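Side-chain contacts in SusD superfamily protein (Bacteroides thetaiotaomicron VPI-5482, PDB 3HDX), which probably binds polysaccharide at the outer membrane for uptake, as other members of the SusD family do: residues Asn33-Cys38 against Tyr122-Arg127; Lys43-Val48 against Gly428-Asp433; Asp67-Val72 against Ile456-Ser461. All blocks are in the same frame, centred on the assembly; numbering follows the deposited sequence. Where two conformers were deposited one is given.

Contact 1: residues Asn33-Cys38 against Tyr122-Arg127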
loop_
_atom_site.group_PDB
_atom_site.type_symbol
_atom_site.label_atom_id
_atom_site.label_comp_id
_atom_site.label_asym_id
_atom_site.label_seq_id
_atom_site.Cartn_x
_atom_site.Cartn_y
_atom_site.Cartn_z
ATOM N N ASN A 33 -4.788 -8.695 -9.003
ATOM C CA ASN A 33 -3.899 -7.541 -9.017
ATOM C C ASN A 33 -4.527 -6.267 -8.427
ATOM O O ASN A 33 -4.172 -5.147 -8.808
ATOM C CB ASN A 33 -3.336 -7.317 -10.435
ATOM C CG ASN A 33 -2.430 -8.416 -10.863
ATOM O OD1 ASN A 33 -1.667 -8.926 -10.051
ATOM N ND2 ASN A 33 -2.583 -8.874 -12.112
ATOM N N THR A 34 -5.396 -6.468 -7.439
ATOM C CA THR A 34 -6.105 -5.402 -6.752
ATOM C C THR A 34 -5.237 -4.198 -6.413
ATOM O O THR A 34 -5.595 -3.069 -6.696
ATOM C CB THR A 34 -6.802 -5.934 -5.450
ATOM O OG1 THR A 34 -7.921 -6.749 -5.824
ATOM C CG2 THR A 34 -7.232 -4.785 -4.512
ATOM N N HIS A 35 -4.084 -4.449 -5.814
ATOM C CA HIS A 35 -3.257 -3.340 -5.332
ATOM C C HIS A 35 -2.913 -2.327 -6.429
ATOM O O HIS A 35 -3.064 -1.115 -6.250
ATOM C CB HIS A 35 -1.997 -3.899 -4.655
ATOM C CG HIS A 35 -1.156 -2.856 -3.965
ATOM N ND1 HIS A 35 -1.602 -2.103 -2.898
ATOM C CD2 HIS A 35 0.135 -2.496 -4.170
ATOM C CE1 HIS A 35 -0.623 -1.302 -2.506
ATOM N NE2 HIS A 35 0.440 -1.520 -3.261
ATOM N N TRP A 36 -2.556 -2.861 -7.590
ATOM C CA TRP A 36 -2.143 -2.056 -8.742
ATOM C C TRP A 36 -3.320 -1.572 -9.549
ATOM O O TRP A 36 -3.291 -0.459 -10.073
ATOM C CB TRP A 36 -1.100 -2.821 -9.577
ATOM C CG TRP A 36 0.007 -3.276 -8.676
ATOM C CD1 TRP A 36 1.059 -2.540 -8.215
ATOM C CD2 TRP A 36 0.079 -4.548 -8.016
ATOM N NE1 TRP A 36 1.800 -3.283 -7.326
ATOM C CE2 TRP A 36 1.217 -4.513 -7.180
ATOM C CE3 TRP A 36 -0.718 -5.718 -8.040
ATOM C CZ2 TRP A 36 1.584 -5.603 -6.379
ATOM C CZ3 TRP A 36 -0.356 -6.798 -7.234
ATOM C CH2 TRP A 36 0.776 -6.719 -6.398
ATOM N N ILE A 37 -4.343 -2.430 -9.682
ATOM C CA ILE A 37 -5.563 -2.080 -10.408
ATOM C C ILE A 37 -6.239 -0.891 -9.723
ATOM O O ILE A 37 -6.582 0.118 -10.369
ATOM C CB ILE A 37 -6.544 -3.299 -10.465
ATOM C CG1 ILE A 37 -6.003 -4.408 -11.393
ATOM C CG2 ILE A 37 -7.954 -2.844 -10.845
ATOM C CD1 ILE A 37 -5.863 -4.067 -12.818
ATOM N N CYS A 38 -6.363 -0.975 -8.397
ATOM C CA CYS A 38 -7.017 0.080 -7.627
ATOM C C CYS A 38 -6.139 1.291 -7.348
ATOM O O CYS A 38 -6.692 2.396 -7.182
ATOM C CB CYS A 38 -7.582 -0.474 -6.297
ATOM S SG CYS A 38 -8.795 -1.765 -6.504
ATOM N N TYR A 122 -9.313 -2.802 7.234
ATOM C CA TYR A 122 -10.379 -1.813 7.278
ATOM C C TYR A 122 -10.004 -0.519 6.560
ATOM O O TYR A 122 -10.790 -0.010 5.781
ATOM C CB TYR A 122 -10.893 -1.564 8.691
ATOM C CG TYR A 122 -12.015 -2.515 9.096
ATOM C CD1 TYR A 122 -13.205 -2.554 8.361
ATOM C CD2 TYR A 122 -11.879 -3.402 10.177
ATOM C CE1 TYR A 122 -14.251 -3.427 8.694
ATOM C CE2 TYR A 122 -12.942 -4.232 10.555
ATOM C CZ TYR A 122 -14.104 -4.287 9.787
ATOM O OH TYR A 122 -15.103 -5.164 10.151
ATOM N N PHE A 123 -8.829 0.027 6.862
ATOM C CA PHE A 123 -8.374 1.237 6.181
ATOM C C PHE A 123 -8.335 1.043 4.666
ATOM O O PHE A 123 -8.844 1.845 3.904
ATOM C CB PHE A 123 -6.983 1.629 6.686
ATOM C CG PHE A 123 -6.288 2.656 5.813
ATOM C CD1 PHE A 123 -6.867 3.894 5.618
ATOM C CD2 PHE A 123 -5.070 2.372 5.217
ATOM C CE1 PHE A 123 -6.231 4.838 4.822
ATOM C CE2 PHE A 123 -4.438 3.344 4.418
ATOM C CZ PHE A 123 -5.017 4.569 4.287
ATOM N N TYR A 124 -7.717 -0.061 4.263
ATOM C CA TYR A 124 -7.499 -0.346 2.840
ATOM C C TYR A 124 -8.821 -0.430 2.082
ATOM O O TYR A 124 -8.986 0.127 1.007
ATOM C CB TYR A 124 -6.642 -1.629 2.698
ATOM C CG TYR A 124 -5.975 -1.767 1.351
ATOM C CD1 TYR A 124 -6.671 -2.317 0.271
ATOM C CD2 TYR A 124 -4.651 -1.350 1.139
ATOM C CE1 TYR A 124 -6.093 -2.496 -0.950
ATOM C CE2 TYR A 124 -4.035 -1.506 -0.085
ATOM C CZ TYR A 124 -4.779 -2.077 -1.138
ATOM O OH TYR A 124 -4.195 -2.245 -2.354
HETATM N N MSE A 125 -9.788 -1.099 2.700
HETATM C CA MSE A 125 -11.077 -1.301 2.060
HETATM C C MSE A 125 -11.904 0.011 2.084
HETATM O O MSE A 125 -12.672 0.276 1.151
HETATM C CB MSE A 125 -11.812 -2.530 2.615
HETATM C CG MSE A 125 -12.444 -2.316 3.947
HETATM SE SE MSE A 125 -13.185 -3.910 4.726
HETATM C CE MSE A 125 -14.366 -4.409 3.236
ATOM N N VAL A 126 -11.755 0.829 3.129
ATOM C CA VAL A 126 -12.427 2.147 3.186
ATOM C C VAL A 126 -11.956 3.065 2.064
ATOM O O VAL A 126 -12.773 3.782 1.447
ATOM C CB VAL A 126 -12.322 2.807 4.592
ATOM C CG1 VAL A 126 -12.591 4.343 4.536
ATOM C CG2 VAL A 126 -13.225 2.035 5.583
ATOM N N ARG A 127 -10.669 2.991 1.705
ATOM C CA ARG A 127 -10.206 3.811 0.590
ATOM C C ARG A 127 -10.851 3.375 -0.733
ATOM O O ARG A 127 -11.038 4.211 -1.628
ATOM C CB ARG A 127 -8.701 3.748 0.401
ATOM C CG ARG A 127 -7.890 4.345 1.544
ATOM C CD ARG A 127 -6.449 4.582 1.073
ATOM N NE ARG A 127 -5.828 3.352 0.614
ATOM C CZ ARG A 127 -4.531 3.229 0.304
ATOM N NH1 ARG A 127 -3.694 4.246 0.414
ATOM N NH2 ARG A 127 -4.075 2.071 -0.103
HETATM O O HOH W 1 -4.862 -0.293 -4.178
#

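Contact 2: residues Lys43-Val48 against Gly428-Asp433. With EDO (1,2-ethanediol), chain H; EDO (1,2-ethanediol), chain E.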
loop_
_atom_site.group_PDB
_atom_site.type_symbol
_atom_site.label_atom_id
_atom_site.label_comp_id
_atom_site.label_asym_id
_atom_site.label_seq_id
_atom_site.Cartn_x
_atom_site.Cartn_y
_atom_site.Cartn_z
ATOM N N LYS A 43 -7.203 6.119 -13.294
ATOM C CA LYS A 43 -6.786 7.480 -13.652
ATOM C C LYS A 43 -5.260 7.681 -13.521
ATOM O O LYS A 43 -4.771 8.785 -13.261
ATOM C CB LYS A 43 -7.574 8.530 -12.865
ATOM C CG LYS A 43 -9.083 8.499 -13.081
ATOM C CD LYS A 43 -9.498 8.718 -14.539
ATOM C CE LYS A 43 -9.050 10.058 -15.091
ATOM N NZ LYS A 43 -9.373 10.237 -16.546
ATOM N N GLY A 44 -4.521 6.604 -13.817
ATOM C CA GLY A 44 -3.100 6.591 -13.640
ATOM C C GLY A 44 -2.322 7.002 -14.855
ATOM O O GLY A 44 -2.869 7.556 -15.816
ATOM N N ASP A 45 -1.024 6.692 -14.792
ATOM C CA ASP A 45 -0.061 7.053 -15.850
ATOM C C ASP A 45 0.225 5.944 -16.801
ATOM O O ASP A 45 1.043 6.137 -17.704
ATOM C CB ASP A 45 1.228 7.543 -15.203
ATOM C CG ASP A 45 0.996 8.831 -14.404
ATOM O OD1 ASP A 45 0.263 9.689 -14.928
ATOM O OD2 ASP A 45 1.547 8.967 -13.294
ATOM N N PHE A 46 -0.457 4.801 -16.619
ATOM C CA PHE A 46 -0.281 3.636 -17.492
ATOM C C PHE A 46 -1.244 3.661 -18.674
ATOM O O PHE A 46 -2.460 3.775 -18.531
ATOM C CB PHE A 46 -0.408 2.332 -16.720
ATOM C CG PHE A 46 0.724 2.048 -15.804
ATOM C CD1 PHE A 46 0.711 2.495 -14.503
ATOM C CD2 PHE A 46 1.826 1.310 -16.238
ATOM C CE1 PHE A 46 1.761 2.247 -13.642
ATOM C CE2 PHE A 46 2.872 1.055 -15.380
ATOM C CZ PHE A 46 2.834 1.523 -14.059
ATOM N N THR A 47 -0.650 3.513 -19.842
ATOM C CA THR A 47 -1.366 3.298 -21.083
ATOM C C THR A 47 -1.669 1.795 -21.135
ATOM O O THR A 47 -0.847 0.965 -20.717
ATOM C CB THR A 47 -0.502 3.719 -22.293
ATOM O OG1 THR A 47 -0.328 5.127 -22.244
ATOM C CG2 THR A 47 -1.170 3.352 -23.622
ATOM N N VAL A 48 -2.856 1.445 -21.630
ATOM C CA VAL A 48 -3.271 0.051 -21.771
ATOM C C VAL A 48 -3.021 -0.372 -23.216
ATOM O O VAL A 48 -3.495 0.286 -24.139
ATOM C CB VAL A 48 -4.767 -0.163 -21.391
ATOM C CG1 VAL A 48 -5.196 -1.657 -21.612
ATOM C CG2 VAL A 48 -5.018 0.281 -19.948
ATOM N N GLY A 428 1.193 1.302 -6.015
ATOM C CA GLY A 428 -0.198 1.362 -5.567
ATOM C C GLY A 428 -0.640 2.636 -4.892
ATOM O O GLY A 428 -1.660 2.639 -4.199
ATOM N N TRP A 429 0.053 3.742 -5.176
ATOM C CA TRP A 429 -0.219 5.054 -4.550
ATOM C C TRP A 429 -0.909 6.112 -5.385
ATOM O O TRP A 429 -1.658 6.911 -4.832
ATOM C CB TRP A 429 1.087 5.668 -4.003
ATOM C CG TRP A 429 1.488 5.038 -2.718
ATOM C CD1 TRP A 429 2.536 4.218 -2.467
ATOM C CD2 TRP A 429 0.793 5.208 -1.490
ATOM N NE1 TRP A 429 2.532 3.816 -1.137
ATOM C CE2 TRP A 429 1.462 4.400 -0.510
ATOM C CE3 TRP A 429 -0.373 5.919 -1.127
ATOM C CZ2 TRP A 429 0.994 4.275 0.794
ATOM C CZ3 TRP A 429 -0.809 5.828 0.183
ATOM C CH2 TRP A 429 -0.137 5.005 1.123
ATOM N N ARG A 430 -0.670 6.106 -6.694
ATOM C CA ARG A 430 -1.082 7.228 -7.549
ATOM C C ARG A 430 -2.544 7.655 -7.407
ATOM O O ARG A 430 -2.841 8.824 -7.266
ATOM C CB ARG A 430 -0.718 6.946 -8.997
ATOM C CG ARG A 430 -1.063 7.998 -9.992
ATOM C CD ARG A 430 -0.451 9.373 -9.732
ATOM N NE ARG A 430 -0.805 10.264 -10.820
ATOM C CZ ARG A 430 -0.725 11.598 -10.832
ATOM N NH1 ARG A 430 -0.253 12.291 -9.811
ATOM N NH2 ARG A 430 -1.110 12.246 -11.922
ATOM N N TRP A 431 -3.453 6.710 -7.485
ATOM C CA TRP A 431 -4.889 7.048 -7.425
ATOM C C TRP A 431 -5.252 7.696 -6.075
ATOM O O TRP A 431 -5.888 8.740 -6.034
ATOM C CB TRP A 431 -5.761 5.807 -7.682
ATOM C CG TRP A 431 -7.175 6.057 -7.298
ATOM C CD1 TRP A 431 -7.806 5.554 -6.214
ATOM C CD2 TRP A 431 -8.085 6.990 -7.907
ATOM N NE1 TRP A 431 -9.070 6.087 -6.114
ATOM C CE2 TRP A 431 -9.270 6.974 -7.146
ATOM C CE3 TRP A 431 -8.014 7.816 -9.012
ATOM C CZ2 TRP A 431 -10.392 7.748 -7.479
ATOM C CZ3 TRP A 431 -9.116 8.606 -9.351
ATOM C CH2 TRP A 431 -10.294 8.563 -8.586
ATOM N N TYR A 432 -4.834 7.079 -4.979
ATOM C CA TYR A 432 -5.128 7.613 -3.651
ATOM C C TYR A 432 -4.475 9.003 -3.472
ATOM O O TYR A 432 -5.079 9.918 -2.922
ATOM C CB TYR A 432 -4.687 6.644 -2.561
ATOM C CG TYR A 432 -5.214 5.263 -2.754
ATOM C CD1 TYR A 432 -6.581 5.006 -2.666
ATOM C CD2 TYR A 432 -4.364 4.220 -3.133
ATOM C CE1 TYR A 432 -7.075 3.743 -2.903
ATOM C CE2 TYR A 432 -4.843 2.941 -3.362
ATOM C CZ TYR A 432 -6.210 2.706 -3.257
ATOM O OH TYR A 432 -6.700 1.425 -3.448
ATOM N N ASP A 433 -3.246 9.127 -3.959
ATOM C CA ASP A 433 -2.526 10.386 -3.964
ATOM C C ASP A 433 -3.263 11.448 -4.768
ATOM O O ASP A 433 -3.335 12.611 -4.354
ATOM C CB ASP A 433 -1.125 10.215 -4.530
ATOM C CG ASP A 433 -0.177 9.486 -3.579
ATOM O OD1 ASP A 433 -0.531 9.156 -2.430
ATOM O OD2 ASP A 433 0.979 9.253 -3.984
HETATM C C1 EDO H . -1.990 7.547 -19.691
HETATM O O1 EDO H . -2.309 8.374 -18.573
HETATM C C2 EDO H . -3.115 7.679 -20.700
HETATM O O2 EDO H . -4.307 7.156 -20.092
HETATM C C1 EDO E . -1.407 15.874 -11.041
HETATM O O1 EDO E . -0.369 14.892 -10.847
HETATM C C2 EDO E . -1.719 16.030 -12.508
HETATM O O2 EDO E . -2.195 14.775 -12.999
HETATM O O HOH W 2 -2.191 9.924 -13.443
#

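Contact 3: residues Asp67-Val72 against Ile456-Ser461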
loop_
_atom_site.group_PDB
_atom_site.type_symbol
_atom_site.label_atom_id
_atom_site.label_comp_id
_atom_site.label_asym_id
_atom_site.label_seq_id
_atom_site.Cartn_x
_atom_site.Cartn_y
_atom_site.Cartn_z
ATOM N N ASP A 67 -15.832 -8.872 -16.216
ATOM C CA ASP A 67 -15.675 -9.773 -15.079
ATOM C C ASP A 67 -14.590 -9.285 -14.075
ATOM O O ASP A 67 -14.758 -9.396 -12.872
ATOM C CB ASP A 67 -15.335 -11.183 -15.570
ATOM C CG ASP A 67 -15.560 -12.266 -14.513
ATOM O OD1 ASP A 67 -16.576 -12.231 -13.808
ATOM O OD2 ASP A 67 -14.722 -13.186 -14.449
ATOM N N LEU A 68 -13.496 -8.725 -14.593
ATOM C CA LEU A 68 -12.428 -8.205 -13.736
ATOM C C LEU A 68 -12.985 -7.206 -12.745
ATOM O O LEU A 68 -12.631 -7.246 -11.565
ATOM C CB LEU A 68 -11.331 -7.511 -14.555
ATOM C CG LEU A 68 -10.213 -6.808 -13.745
ATOM C CD1 LEU A 68 -9.474 -7.811 -12.854
ATOM C CD2 LEU A 68 -9.220 -6.106 -14.728
ATOM N N LEU A 69 -13.792 -6.283 -13.261
ATOM C CA LEU A 69 -14.375 -5.231 -12.440
ATOM C C LEU A 69 -15.288 -5.811 -11.366
ATOM O O LEU A 69 -15.230 -5.389 -10.174
ATOM C CB LEU A 69 -15.132 -4.196 -13.280
ATOM C CG LEU A 69 -14.330 -3.339 -14.263
ATOM C CD1 LEU A 69 -15.242 -2.463 -15.118
ATOM C CD2 LEU A 69 -13.293 -2.546 -13.614
ATOM N N LYS A 70 -16.106 -6.795 -11.753
ATOM C CA LYS A 70 -17.005 -7.429 -10.799
ATOM C C LYS A 70 -16.219 -8.124 -9.667
ATOM O O LYS A 70 -16.560 -8.003 -8.482
ATOM C CB LYS A 70 -17.935 -8.416 -11.532
ATOM C CG LYS A 70 -18.847 -7.729 -12.537
ATOM C CD LYS A 70 -19.813 -8.682 -13.174
ATOM C CE LYS A 70 -20.635 -7.914 -14.183
ATOM N NZ LYS A 70 -19.724 -7.131 -15.030
ATOM N N LYS A 71 -15.171 -8.853 -10.028
ATOM C CA LYS A 71 -14.320 -9.565 -9.057
ATOM C C LYS A 71 -13.585 -8.632 -8.099
ATOM O O LYS A 71 -13.552 -8.848 -6.878
ATOM C CB LYS A 71 -13.295 -10.425 -9.794
ATOM C CG LYS A 71 -13.902 -11.649 -10.495
ATOM C CD LYS A 71 -12.821 -12.297 -11.348
ATOM C CE LYS A 71 -13.110 -13.747 -11.740
ATOM N NZ LYS A 71 -12.086 -14.066 -12.854
ATOM N N VAL A 72 -12.986 -7.593 -8.641
ATOM C CA VAL A 72 -12.276 -6.627 -7.769
ATOM C C VAL A 72 -13.257 -5.954 -6.806
ATOM O O VAL A 72 -12.926 -5.765 -5.640
ATOM C CB VAL A 72 -11.529 -5.567 -8.592
ATOM C CG1 VAL A 72 -10.977 -4.440 -7.722
ATOM C CG2 VAL A 72 -10.398 -6.229 -9.367
ATOM N N ILE A 456 -15.320 8.394 -6.582
ATOM C CA ILE A 456 -13.946 8.004 -6.244
ATOM C C ILE A 456 -13.889 6.621 -5.602
ATOM O O ILE A 456 -12.778 6.108 -5.341
ATOM C CB ILE A 456 -13.252 9.016 -5.298
ATOM C CG1 ILE A 456 -14.025 9.197 -3.974
ATOM C CG2 ILE A 456 -12.960 10.334 -6.062
ATOM C CD1 ILE A 456 -13.176 9.818 -2.867
ATOM N N TYR A 457 -15.041 5.995 -5.354
ATOM C CA TYR A 457 -15.066 4.628 -4.810
ATOM C C TYR A 457 -15.527 3.640 -5.855
ATOM O O TYR A 457 -16.033 4.001 -6.933
ATOM C CB TYR A 457 -15.979 4.592 -3.578
ATOM C CG TYR A 457 -15.545 5.575 -2.528
ATOM C CD1 TYR A 457 -14.297 5.464 -1.960
ATOM C CD2 TYR A 457 -16.370 6.610 -2.102
ATOM C CE1 TYR A 457 -13.873 6.334 -0.998
ATOM C CE2 TYR A 457 -15.936 7.525 -1.147
ATOM C CZ TYR A 457 -14.668 7.369 -0.591
ATOM O OH TYR A 457 -14.179 8.219 0.407
ATOM N N TRP A 458 -15.286 2.381 -5.554
ATOM C CA TRP A 458 -15.714 1.260 -6.382
ATOM C C TRP A 458 -17.149 0.909 -6.068
ATOM O O TRP A 458 -17.640 1.109 -4.946
ATOM C CB TRP A 458 -14.840 0.006 -6.153
ATOM C CG TRP A 458 -13.556 0.111 -6.856
ATOM C CD1 TRP A 458 -12.504 0.960 -6.548
ATOM C CD2 TRP A 458 -13.146 -0.652 -7.993
ATOM N NE1 TRP A 458 -11.475 0.751 -7.443
ATOM C CE2 TRP A 458 -11.826 -0.242 -8.326
ATOM C CE3 TRP A 458 -13.762 -1.669 -8.761
ATOM C CZ2 TRP A 458 -11.126 -0.771 -9.438
ATOM C CZ3 TRP A 458 -13.049 -2.217 -9.832
ATOM C CH2 TRP A 458 -11.748 -1.761 -10.165
ATOM N N PRO A 459 -17.862 0.357 -7.061
ATOM C CA PRO A 459 -19.184 -0.173 -6.744
ATOM C C PRO A 459 -19.066 -1.381 -5.790
ATOM O O PRO A 459 -18.021 -2.017 -5.734
ATOM C CB PRO A 459 -19.701 -0.641 -8.105
ATOM C CG PRO A 459 -18.588 -0.736 -8.974
ATOM C CD PRO A 459 -17.504 0.125 -8.464
ATOM N N VAL A 460 -20.131 -1.619 -5.022
ATOM C CA VAL A 460 -20.307 -2.831 -4.254
ATOM C C VAL A 460 -20.760 -3.930 -5.243
ATOM O O VAL A 460 -21.594 -3.698 -6.111
ATOM C CB VAL A 460 -21.342 -2.630 -3.110
ATOM C CG1 VAL A 460 -21.596 -3.936 -2.319
ATOM C CG2 VAL A 460 -20.869 -1.521 -2.183
ATOM N N SER A 461 -20.178 -5.113 -5.132
ATOM C CA SER A 461 -20.553 -6.219 -6.018
ATOM C C SER A 461 -22.040 -6.540 -5.839
ATOM O O SER A 461 -22.553 -6.602 -4.716
ATOM C CB SER A 461 -19.738 -7.473 -5.724
ATOM O OG SER A 461 -20.318 -8.599 -6.406
#

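Contact 1: residues Asn33-Cys38 against Tyr122-Arg127
A hydrogen-bonded pair, His35 and Tyr124, joins the short helix 34-41 to the long helix 104-129 inside the largely helical body of this SusD-family protein. The two backbones stay well apart, with the CA atoms of His35 and Tyr124 9.7 Å from each other, and the side chains span the distance. Tyr124 points its ring at the other helix, CG anti to the backbone N (chi1 -161°), which carries the phenol oxygen right up to the first turn of helix 34-41. There His35 ND1 hydrogen-bonds Tyr124 OH at 2.7 Å in a nearly straight bond (160°), and either atom could be the donor. The imidazole reaches the phenol at its edge, and the two rings meet rim to rim with their planes 24° apart, so neither covers the other's face. A water makes a second link: it sits 2.8 Å from Tyr124 OH and donates to His35 O at 2.9 Å. The buried hydroxyl is thus held both to the side chain and, through water, to the backbone of the same residue. Thr34 adds a looser apolar touch, its CG2 4.4 Å from Tyr124 CE1 beside the ring rim, while its OG1 turns back to bond Asp31 O. Arg127 NH2 lies 5.6 Å from His35 ND1, near enough that its charge would probably disfavour a protonated imidazole. Further out, Arg127 makes a cation-pi contact with Tyr432, His35 NE2 bonds weakly to Glu427 O, and the other sides of helix 104-129 pack on helices 76-91, 152-169 and 196-209.

Contact 2: residues Lys43-Val48 against Gly428-Asp433
Gly44 and Arg430 bring the backbones closest, 6.4 Å between their CA atoms, where the loop that leads into strand 47-48 passes the first turn of helix 430-441. With only hydrogens on Gly44, the aliphatic part of Arg430 lies near the chain there, and on either side of this point the contact takes a different character. On one side Lys43 lays CB and CG against the six-membered ring of Trp431, CG 3.7 Å from CZ3, before bends at chi2 and chi3 (both -60°) lead the ammonium away. On the other, Asp45 and Arg430 cross at about a right angle. Asp45 OD2 is 3.7 Å from Arg430 NE, a long salt bridge with the oxygen far off the plane of the guanidinium, so that the attraction is purely electrostatic. The firmer link runs through a water: one molecule accepts from Arg430 NH2 at 3.0 Å and donates to Lys43 O at 2.8 Å and to Asp45 OD1 at 2.9 Å. The outer edge of the guanidinium holds an ethanediol, probably from the crystallisation liquor, whose O1 accepts hydrogen bonds from both NH1 and NH2 of Arg430. Asp45 has a second, stronger partner in Arg421, so two arginines gather round one carboxylate. A leucine in place of Arg430 would probably leave the bridging water without the N-H that it accepts and take from Asp45 one of its two positive neighbours. The arrangement is a loop docked on the start of a helix at the protein surface, joining an N-terminal part of the SusD fold to a C-terminal one.

Contact 3: residues Asp67-Val72 against Ile456-Ser461
Helix 67-73 runs past an extended, irregular run of chain, and the backbones come nearest where the CA atoms of Lys70 and Ser461 lie 6.1 Å apart. Trp458 carries most of the contact. With CG anti to its own carbonyl carbon (chi1 -78°), the indole swings toward the helix and presents the outer end of its six-membered ring, atoms CZ3 and CH2, to two branched side chains one turn apart. Val72 comes over a face: CG1 stands 3.8 Å from the centroid of that ring and 17° off its normal, a CH-pi contact. Leu69 CD2 meets the same end of the ring obliquely, 3.8 Å from CZ3 of Trp458, the two side chains crossing at about a right angle. The tip of the tryptophan is therefore held by a pair of helical residues spaced three apart, which places both on one flank of the helix. This is how the C-terminal segment is laid against the N-terminal helices in the present SusD-family fold: Trp458 also touches Ile37 and Cys38 of helix 34-41, and its backbone bonds to that of Ile128 near the end of helix 104-129. Where the backbones are closest the touch is lighter, Ser461 CB lying 4.2 Å from Lys70 O. The serine hydroxyl is occupied elsewhere, since Ser461 is the N-cap of helix 462-467 and its OG bonds Asp463 N. The CB of Lys70 points away from the loop, and on the same helix Lys71 NZ and Asp67 OD2 form a salt bridge at 3.2 Å whose hydrogen bond is weak. Behind Leu69, helix 52-58 supplies the next layer with Ala56 and Val57.

Contacts 1 and 3 are buried, whereas contact 2 lies at the surface, and the chemistry follows: one nearly straight polar bond with a water in the first, an indole packed by two aliphatic side chains, one of them over its face, in the third, and charges joined through water in the second. Contact 1 stays within the N-terminal family region; the other two tie that region to the C-terminal one. Helix 34-41 lies among all three, with Cys38 at the meeting point: its SG is 3.7 Å from Val72 CG1 and its CB is 3.5 Å from Tyr432 OH. Arg127 and Trp429 join contacts 1 and 2, while Trp431 packs against Ile456 between contacts 2 and 3.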